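Local coordinates for protein nitrite oxidoreductase subunit A (Kuenenia stuttgartiensis, PDB 7B04) that belongs to the molybdopterin oxidoreductase family and carries a molybdenum atom, two MD1 molecules and an iron/sulfur cluster, at residues K997-M1002 with R1052-S1058. Sequence-based numbering, arbitrary orientation.
Sequences KVSRLM and RYGSQQS. With MD1 (phosphoric acid 4-(2-amino-4-oxo-3,4,5,6,-tetrahydro-pteridin-6-yl)-2-hydroxy-3,4-dimercapto-but-3-en-yl ester guanylate ester), chain C.
The backbone of 1052-1058 runs across the turn where helix 994-999 gives way to strand 1001-1007, and Leu1001 and Gly1054 come within 3.7 Å, CA to CA. Strand 1001-1007 belongs to a mixed six-stranded sheet whose first and last strands also pair, consistent with the double-psi beta-barrel domain of this family, and the loop packed against this helix-to-strand junction reaches the bound MD1. Two backbone bonds join the segments. Met1002 N donates to Tyr1053 O from above the carbonyl plane, and Gly1054 N makes a weak, bent bond to Val998 O. Gly1054 has a positive phi, 71°, and its CA passes close to Leu1001 CA.

Tyr1053 lies between Lys997 and Met1002. The aliphatic part of Lys997 passes the CD2-CE2 side of the ring at a slant, with CG 3.8 Å from CE2. Met1002 lies alongside it. A bend at chi3, 69°, places Met1002 CE in the ring plane, at the edge beside CD1 and CE1. The same methyl covers one face of the Arg1052 guanidinium, offset toward its rim. The polar ends of Arg1052 and Tyr1053 have their partners outside the segments: Arg1052 forms a salt bridge with Glu1109, and the Tyr1053 hydroxyl is hydrogen-bonded to Glu1034.

Leu1001 extends along the loop backbone. Its CD1 faces Tyr1053 O and its CD2 faces Ser1055 O. Ser1058 closes the other end. Its OG donates to Ser999 O, 2.6 Å away and nearly in line with the C=O bond, and accepts from Ser1055 N at 3.3 Å. This hydroxyl therefore ties the turn 1055-1058 to the helix end. Next to it, Gln1057 points away from the junction and meets the pterin of MD1 with both amide atoms: OE1 lies very close to N16, a bond too short in the model to be taken at face value, and NE2 donates to N18 at 2.9 Å.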
loop_
_atom_site.group_PDB
_atom_site.type_symbol
_atom_site.label_atom_id
_atom_site.label_comp_id
_atom_site.label_asym_id
_atom_site.label_seq_id
_atom_site.Cartn_x
_atom_site.Cartn_y
_atom_site.Cartn_z
ATOM N N LYS B 997 -0.642 2.989 30.648
ATOM C CA LYS B 997 -0.406 4.114 29.750
ATOM C C LYS B 997 0.096 3.625 28.399
ATOM O O LYS B 997 -0.293 4.151 27.350
ATOM C CB LYS B 997 0.596 5.084 30.383
ATOM C CG LYS B 997 0.900 6.314 29.548
ATOM C CD LYS B 997 2.105 7.067 30.096
ATOM C CE LYS B 997 1.765 7.809 31.379
ATOM N NZ LYS B 997 2.905 8.638 31.862
ATOM N N VAL B 998 0.971 2.619 28.408
ATOM C CA VAL B 998 1.454 2.030 27.167
ATOM C C VAL B 998 0.342 1.259 26.459
ATOM O O VAL B 998 0.275 1.230 25.224
ATOM C CB VAL B 998 2.670 1.131 27.464
ATOM C CG1 VAL B 998 3.371 0.723 26.183
ATOM C CG2 VAL B 998 3.623 1.816 28.421
ATOM N N SER B 999 -0.541 0.610 27.225
ATOM C CA SER B 999 -1.500 -0.324 26.631
ATOM C C SER B 999 -2.747 0.379 26.082
ATOM O O SER B 999 -3.323 -0.074 25.085
ATOM C CB SER B 999 -1.871 -1.406 27.638
ATOM O OG SER B 999 -0.704 -1.894 28.294
ATOM N N ARG B 1000 -3.234 1.440 26.737
ATOM C CA ARG B 1000 -4.484 2.058 26.269
ATOM C C ARG B 1000 -4.257 2.817 24.959
ATOM O O ARG B 1000 -3.343 3.648 24.868
ATOM C CB ARG B 1000 -5.036 2.999 27.324
ATOM C CG ARG B 1000 -6.531 3.159 27.216
ATOM C CD ARG B 1000 -7.044 4.389 27.941
ATOM N NE ARG B 1000 -8.442 4.660 27.613
ATOM C CZ ARG B 1000 -9.136 5.699 28.071
ATOM N NH1 ARG B 1000 -8.572 6.583 28.891
ATOM N NH2 ARG B 1000 -10.403 5.854 27.712
ATOM N N LEU B 1001 -5.092 2.540 23.946
ATOM C CA LEU B 1001 -4.881 3.084 22.604
ATOM C C LEU B 1001 -5.557 4.449 22.472
ATOM O O LEU B 1001 -6.739 4.613 22.804
ATOM C CB LEU B 1001 -5.333 2.106 21.501
ATOM C CG LEU B 1001 -5.466 2.637 20.059
ATOM C CD1 LEU B 1001 -4.097 3.113 19.572
ATOM C CD2 LEU B 1001 -6.006 1.562 19.060
ATOM N N MET B 1002 -4.805 5.405 21.934
ATOM C CA MET B 1002 -5.227 6.779 21.678
ATOM C C MET B 1002 -4.715 7.144 20.295
ATOM O O MET B 1002 -3.508 7.340 20.110
ATOM C CB MET B 1002 -4.672 7.755 22.708
ATOM C CG MET B 1002 -5.287 9.132 22.580
ATOM S SD MET B 1002 -4.833 10.284 23.890
ATOM C CE MET B 1002 -3.115 10.524 23.478
ATOM N N ARG B 1052 0.778 7.131 19.444
ATOM C CA ARG B 1052 1.258 7.799 20.650
ATOM C C ARG B 1052 1.246 6.830 21.827
ATOM O O ARG B 1052 2.270 6.608 22.485
ATOM C CB ARG B 1052 0.413 9.040 20.951
ATOM C CG ARG B 1052 0.446 10.092 19.857
ATOM C CD ARG B 1052 -0.458 11.264 20.199
ATOM N NE ARG B 1052 0.048 12.043 21.323
ATOM C CZ ARG B 1052 -0.617 13.037 21.903
ATOM N NH1 ARG B 1052 -1.823 13.376 21.467
ATOM N NH2 ARG B 1052 -0.076 13.695 22.920
ATOM N N TYR B 1053 0.091 6.228 22.088
ATOM C CA TYR B 1053 -0.050 5.177 23.080
ATOM C C TYR B 1053 -0.888 4.048 22.495
ATOM O O TYR B 1053 -1.730 4.265 21.618
ATOM C CB TYR B 1053 -0.714 5.671 24.376
ATOM C CG TYR B 1053 -0.202 6.990 24.905
ATOM C CD1 TYR B 1053 -0.770 8.186 24.495
ATOM C CD2 TYR B 1053 0.834 7.039 25.831
ATOM C CE1 TYR B 1053 -0.313 9.394 24.978
ATOM C CE2 TYR B 1053 1.295 8.248 26.322
ATOM C CZ TYR B 1053 0.715 9.422 25.889
ATOM O OH TYR B 1053 1.157 10.636 26.362
ATOM N N GLY B 1054 -0.649 2.841 22.988
ATOM C CA GLY B 1054 -1.460 1.698 22.616
ATOM C C GLY B 1054 -1.230 1.256 21.182
ATOM O O GLY B 1054 -0.381 1.770 20.453
ATOM N N SER B 1055 -2.020 0.268 20.782
ATOM C CA SER B 1055 -1.958 -0.278 19.436
ATOM C C SER B 1055 -3.352 -0.710 19.013
ATOM O O SER B 1055 -4.282 -0.764 19.820
ATOM C CB SER B 1055 -0.979 -1.453 19.351
ATOM O OG SER B 1055 -1.037 -2.062 18.074
ATOM N N GLN B 1056 -3.478 -1.048 17.730
ATOM C CA GLN B 1056 -4.711 -1.638 17.229
ATOM C C GLN B 1056 -4.981 -2.998 17.854
ATOM O O GLN B 1056 -6.089 -3.525 17.703
ATOM C CB GLN B 1056 -4.654 -1.763 15.703
ATOM C CG GLN B 1056 -4.010 -3.047 15.212
ATOM C CD GLN B 1056 -2.497 -2.985 15.225
ATOM O OE1 GLN B 1056 -1.904 -2.056 15.773
ATOM N NE2 GLN B 1056 -1.860 -3.985 14.630
ATOM N N GLN B 1057 -4.000 -3.573 18.550
ATOM C CA GLN B 1057 -4.169 -4.832 19.256
ATOM C C GLN B 1057 -4.530 -4.634 20.725
ATOM O O GLN B 1057 -4.464 -5.591 21.501
ATOM C CB GLN B 1057 -2.882 -5.659 19.166
ATOM C CG GLN B 1057 -2.436 -6.161 17.785
ATOM C CD GLN B 1057 -3.437 -7.050 17.061
ATOM O OE1 GLN B 1057 -4.642 -6.809 17.064
ATOM N NE2 GLN B 1057 -2.926 -8.107 16.443
ATOM N N SER B 1058 -4.902 -3.417 21.125
ATOM C CA SER B 1058 -5.406 -3.185 22.474
ATOM C C SER B 1058 -6.875 -3.551 22.633
ATOM O O SER B 1058 -7.344 -3.689 23.768
ATOM C CB SER B 1058 -5.202 -1.719 22.869
ATOM O OG SER B 1058 -3.826 -1.389 22.926
HETATM P PB MD1 C . 3.445 -11.463 9.997
HETATM O O3B MD1 C . 3.635 -10.044 9.189
HETATM O O1B MD1 C . 3.959 -11.273 11.403
HETATM O O2B MD1 C . 4.259 -12.534 9.311
HETATM O O3A MD1 C . 1.869 -11.960 10.052
HETATM C C10 MD1 C . 0.915 -11.498 9.139
HETATM C C11 MD1 C . -0.445 -11.310 9.873
HETATM O O11 MD1 C . -0.604 -9.768 10.294
HETATM C C12 MD1 C . -1.460 -11.748 9.127
HETATM S S12 MD1 C . -1.125 -12.299 7.429
HETATM C C13 MD1 C . -2.948 -11.852 9.574
HETATM S S13 MD1 C . -4.057 -12.490 8.283
HETATM C C14 MD1 C . -3.566 -11.501 10.845
HETATM N N15 MD1 C . -4.426 -10.185 10.539
HETATM C C16 MD1 C . -4.847 -9.441 11.661
HETATM C C15 MD1 C . -5.867 -8.376 11.473
HETATM O O14 MD1 C . -6.317 -8.178 10.395
HETATM N N17 MD1 C . -6.323 -7.566 12.635
HETATM C C17 MD1 C . -5.730 -7.822 14.036
HETATM N N16 MD1 C . -6.179 -7.034 15.169
HETATM N N18 MD1 C . -4.696 -8.901 14.242
HETATM C C20 MD1 C . -4.243 -9.700 13.133
HETATM N N8 MD1 C . -3.274 -10.685 13.377
HETATM C C7 MD1 C . -2.733 -11.478 12.099
HETATM P PA MD1 C . 5.111 -9.399 8.825
HETATM O O1A MD1 C . 5.018 -8.538 7.590
HETATM O O2A MD1 C . 5.537 -8.559 9.994
HETATM O "O5'" MD1 C . 6.296 -10.524 8.628
HETATM C "C5'" MD1 C . 7.503 -10.055 8.094
HETATM C "C4'" MD1 C . 8.546 -9.781 9.233
HETATM O "O4'" MD1 C . 9.891 -10.479 8.883
HETATM C "C1'" MD1 C . 10.826 -9.339 8.375
HETATM N N9 MD1 C . 11.480 -9.714 7.090
HETATM C C4 MD1 C . 12.361 -10.700 7.089
HETATM N N3 MD1 C . 12.858 -11.572 8.184
HETATM C C2 MD1 C . 13.847 -12.600 7.891
HETATM N N2 MD1 C . 14.326 -13.444 8.962
HETATM N N1 MD1 C . 14.349 -12.784 6.554
HETATM C C6 MD1 C . 13.866 -11.942 5.506
HETATM O O6 MD1 C . 14.274 -12.088 4.404
HETATM C C5 MD1 C . 12.823 -10.860 5.818
HETATM N N7 MD1 C . 12.214 -9.958 5.055
HETATM C C8 MD1 C . 11.377 -9.239 5.835
HETATM C "C2'" MD1 C . 10.082 -8.316 8.232
HETATM O "O2'" MD1 C . 10.823 -7.104 8.564
HETATM C "C3'" MD1 C . 8.830 -8.536 9.294
HETATM O "O3'" MD1 C . 9.272 -8.173 10.635
#